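Local structure of Alpha/beta fold hydrolase (6I8W) at the myristic acid site. The protein is a membrane-bound phospholipase A and virulence factor of Pseudomonas aeruginosa that degrades membrane phospholipids. Coordinates in Å, arbitrary orientation; residue numbers count along the deposited sequence, not the author numbering.

The myristic acid site. Residues 30, 70-71, 73, 76-77, 79, 136, 214, 286-287. With MYR (myristic acid), chain B.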
ATOM      1  N   VAL A  30       1.231 -18.037  -6.089  1.00 37.10           N
ATOM      2  CA  VAL A  30       2.244 -17.034  -5.782  1.00 37.35           C
ATOM      3  C   VAL A  30       1.990 -16.357  -4.418  1.00 36.62           C
ATOM      4  O   VAL A  30       2.932 -16.094  -3.662  1.00 34.54           O
ATOM      5  CB  VAL A  30       2.330 -15.993  -6.889  1.00 42.63           C
ATOM      6  CG1 VAL A  30       3.297 -14.893  -6.484  1.00 46.10           C
ATOM      7  CG2 VAL A  30       2.823 -16.666  -8.160  1.00 42.42           C
ATOM      8  N   GLY A  70      -0.733   1.856  -0.588  1.00 33.02           N
ATOM      9  CA  GLY A  70      -1.119   3.081  -1.257  1.00 34.24           C
ATOM     10  C   GLY A  70      -2.240   2.905  -2.268  1.00 39.18           C
ATOM     11  O   GLY A  70      -2.899   1.871  -2.306  1.00 32.80           O
ATOM     12  N   PHE A  71      -2.456   3.937  -3.076  1.00 35.59           N
ATOM     13  CA  PHE A  71      -3.556   3.971  -4.028  1.00 39.91           C
ATOM     14  C   PHE A  71      -3.458   2.835  -5.049  1.00 39.75           C
ATOM     15  O   PHE A  71      -2.407   2.613  -5.634  1.00 38.14           O
ATOM     16  CB  PHE A  71      -3.590   5.316  -4.760  1.00 35.63           C
ATOM     17  CG  PHE A  71      -4.609   5.367  -5.863  1.00 39.39           C
ATOM     18  CD1 PHE A  71      -5.945   5.609  -5.581  1.00 36.39           C
ATOM     19  CD2 PHE A  71      -4.239   5.133  -7.180  1.00 37.33           C
ATOM     20  CE1 PHE A  71      -6.895   5.646  -6.592  1.00 37.62           C
ATOM     21  CE2 PHE A  71      -5.174   5.154  -8.198  1.00 38.63           C
ATOM     22  CZ  PHE A  71      -6.511   5.417  -7.909  1.00 40.72           C
ATOM     23  N   ALA A  73      -3.180  -0.164  -4.699  1.00 35.42           N
ATOM     24  CA  ALA A  73      -2.401  -1.307  -4.219  1.00 33.12           C
ATOM     25  C   ALA A  73      -3.201  -2.164  -3.232  1.00 35.20           C
ATOM     26  O   ALA A  73      -4.415  -2.020  -3.110  1.00 32.67           O
ATOM     27  CB  ALA A  73      -1.066  -0.812  -3.549  1.00 27.96           C
ATOM     28  N   ASP A  76      -0.716  -7.187  -0.216  1.00 26.62           N
ATOM     29  CA  ASP A  76       0.394  -8.008  -0.742  1.00 28.82           C
ATOM     30  C   ASP A  76       1.603  -7.167  -1.188  1.00 32.87           C
ATOM     31  O   ASP A  76       2.668  -7.724  -1.449  1.00 30.53           O
ATOM     32  CB  ASP A  76      -0.070  -8.882  -1.912  1.00 29.83           C
ATOM     33  CG  ASP A  76      -0.929 -10.059  -1.462  1.00 35.11           C
ATOM     34  OD1 ASP A  76      -0.622 -10.673  -0.420  1.00 37.28           O
ATOM     35  OD2 ASP A  76      -1.900 -10.397  -2.163  1.00 35.88           O
ATOM     36  N   ASN A  77       1.460  -5.838  -1.266  1.00 30.35           N
ATOM     37  CA  ASN A  77       2.626  -4.958  -1.463  1.00 28.76           C
ATOM     38  C   ASN A  77       3.709  -5.143  -0.390  1.00 29.64           C
ATOM     39  O   ASN A  77       4.875  -4.823  -0.613  1.00 29.24           O
ATOM     40  CB  ASN A  77       2.216  -3.485  -1.450  1.00 28.46           C
ATOM     41  CG  ASN A  77       1.957  -2.913  -2.836  1.00 37.21           C
ATOM     42  OD1 ASN A  77       2.196  -1.728  -3.065  1.00 40.87           O
ATOM     43  ND2 ASN A  77       1.484  -3.738  -3.760  1.00 33.07           N
ATOM     44  N   LEU A  79       4.679  -8.009   1.409  1.00 25.98           N
ATOM     45  CA  LEU A  79       5.112  -9.370   1.791  1.00 27.38           C
ATOM     46  C   LEU A  79       6.613  -9.515   2.022  1.00 28.66           C
ATOM     47  O   LEU A  79       7.047 -10.071   3.031  1.00 25.81           O
ATOM     48  CB  LEU A  79       4.680 -10.393   0.728  1.00 23.58           C
ATOM     49  CG  LEU A  79       3.178 -10.332   0.407  1.00 31.28           C
ATOM     50  CD1 LEU A  79       2.763 -11.463  -0.530  1.00 31.20           C
ATOM     51  CD2 LEU A  79       2.377 -10.364   1.689  1.00 26.73           C
ATOM     52  N   ASN A 136       2.647   3.632   2.852  1.00 30.40           N
ATOM     53  CA  ASN A 136       3.215   4.063   1.585  1.00 28.25           C
ATOM     54  C   ASN A 136       2.231   4.922   0.779  1.00 31.64           C
ATOM     55  O   ASN A 136       1.074   4.540   0.580  1.00 33.24           O
ATOM     56  CB  ASN A 136       3.641   2.839   0.770  1.00 29.03           C
ATOM     57  CG  ASN A 136       4.016   3.179  -0.669  1.00 35.72           C
ATOM     58  OD1 ASN A 136       3.350   2.749  -1.606  1.00 32.53           O
ATOM     59  ND2 ASN A 136       5.094   3.939  -0.845  1.00 31.12           N
ATOM     60  N   LEU A 214      -2.415  -9.757 -13.521  1.00 40.68           N
ATOM     61  CA  LEU A 214      -2.390  -8.558 -12.677  1.00 41.19           C
ATOM     62  C   LEU A 214      -2.891  -7.354 -13.483  1.00 43.46           C
ATOM     63  O   LEU A 214      -3.658  -6.531 -12.976  1.00 44.18           O
ATOM     64  CB  LEU A 214      -0.986  -8.285 -12.138  1.00 37.49           C
ATOM     65  CG  LEU A 214      -0.480  -9.318 -11.129  1.00 43.78           C
ATOM     66  CD1 LEU A 214       0.957  -9.020 -10.719  1.00 40.85           C
ATOM     67  CD2 LEU A 214      -1.407  -9.378  -9.918  1.00 39.67           C
ATOM     68  N   HIS A 286       9.242   4.832  -6.274  1.00 35.89           N
ATOM     69  CA  HIS A 286       8.135   5.174  -5.392  1.00 31.74           C
ATOM     70  C   HIS A 286       7.768   4.126  -4.337  1.00 32.27           C
ATOM     71  O   HIS A 286       7.109   4.443  -3.342  1.00 30.12           O
ATOM     72  CB  HIS A 286       6.906   5.448  -6.273  1.00 32.59           C
ATOM     73  CG  HIS A 286       5.681   5.857  -5.521  1.00 32.92           C
ATOM     74  ND1 HIS A 286       5.666   6.917  -4.641  1.00 33.59           N
ATOM     75  CD2 HIS A 286       4.409   5.389  -5.567  1.00 34.49           C
ATOM     76  CE1 HIS A 286       4.448   7.057  -4.143  1.00 36.96           C
ATOM     77  NE2 HIS A 286       3.670   6.137  -4.686  1.00 34.58           N
ATOM     78  N   VAL A 287       8.152   2.873  -4.554  1.00 29.24           N
ATOM     79  CA  VAL A 287       7.756   1.832  -3.597  1.00 29.76           C
ATOM     80  C   VAL A 287       8.980   1.032  -3.124  1.00 30.44           C
ATOM     81  O   VAL A 287       9.142  -0.142  -3.455  1.00 32.72           O
ATOM     82  CB  VAL A 287       6.657   0.897  -4.198  1.00 31.18           C
ATOM     83  CG1 VAL A 287       5.295   1.648  -4.305  1.00 32.16           C
ATOM     84  CG2 VAL A 287       7.057   0.386  -5.574  1.00 33.47           C
TER
HETATM   85  C1  MYR B 401       1.235   2.668  -5.517  1.00 81.92           C
HETATM   86  O1  MYR B 401       1.454   2.604  -4.284  1.00 77.46           O
HETATM   87  O2  MYR B 401       0.815   3.709  -6.070  1.00 82.11           O
HETATM   88  C2  MYR B 401       1.574   1.470  -6.383  1.00 80.15           C
HETATM   89  C3  MYR B 401       2.093   0.324  -5.515  1.00 69.99           C
HETATM   90  C4  MYR B 401       2.757  -0.763  -6.355  1.00 66.56           C
HETATM   91  C5  MYR B 401       1.755  -1.503  -7.227  1.00 63.01           C
HETATM   92  C6  MYR B 401       2.421  -2.722  -7.853  1.00 65.35           C
HETATM   93  C7  MYR B 401       1.767  -4.023  -7.397  1.00 67.06           C
HETATM   94  C8  MYR B 401       2.820  -5.093  -7.120  1.00 65.83           C
HETATM   95  C9  MYR B 401       2.380  -6.475  -7.603  1.00 64.54           C
HETATM   96  C10 MYR B 401       2.048  -7.382  -6.425  1.00 61.49           C
HETATM   97  C11 MYR B 401       1.922  -8.842  -6.846  1.00 58.99           C
HETATM   98  C12 MYR B 401       1.213  -9.649  -5.763  1.00 56.92           C
HETATM   99  C13 MYR B 401       1.688 -11.093  -5.764  1.00 55.81           C
HETATM  100  C14 MYR B 401       1.860 -11.587  -4.346  1.00 48.84           C
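The backbone carbonyl O of His286 is the best-held polar atom of this fatty-acid pocket: among the lining residues its grip is one hydrogen bond, from Asn136 ND2 at 3.2 Å. The donor approaches in the carbonyl plane, and the oxygen lies close to the amide plane of Asn136, so the bond helps fix the rotation of that amide. With CG anti to the backbone N (chi1 170°), Asn136 turns its other branch, OD1, towards the myristic acid carboxyl group, stopping 3.3 Å from O1 without a bond. No nitrogen or oxygen of the lining residues comes within bonding reach of the poorly ordered ligand, so burial, 397 of its 437 Å², presumably does most of the holding. His286, the catalytic histidine of this alpha/beta hydrolase, also has CG anti to its backbone N (chi1 -178°) and turns the CD2-NE2 edge of its ring to O2, which lies in the ring plane, 4.0 Å from NE2. Along the start of the chain, Val287 CG1 packs 3.7 Å from C3, while Ala73 CB meets the same carbon. Asn77 lies alongside, its OD1 near C3 and C4 and its ND2 near C7 and C8. Leu214, on helix 208-234, reaches C11 with CD1 at 4.0 Å. At the methyl end, Leu79 CD1 touches C14 at 3.9 Å, and Val30 CG1, from the long N-terminal helix 3-38, comes up to C13 and C14. The site thus probably serves as an acyl-binding channel leading to the catalytic centre, here occupied by a fatty acid that may be a product or a carry-over from expression or purification.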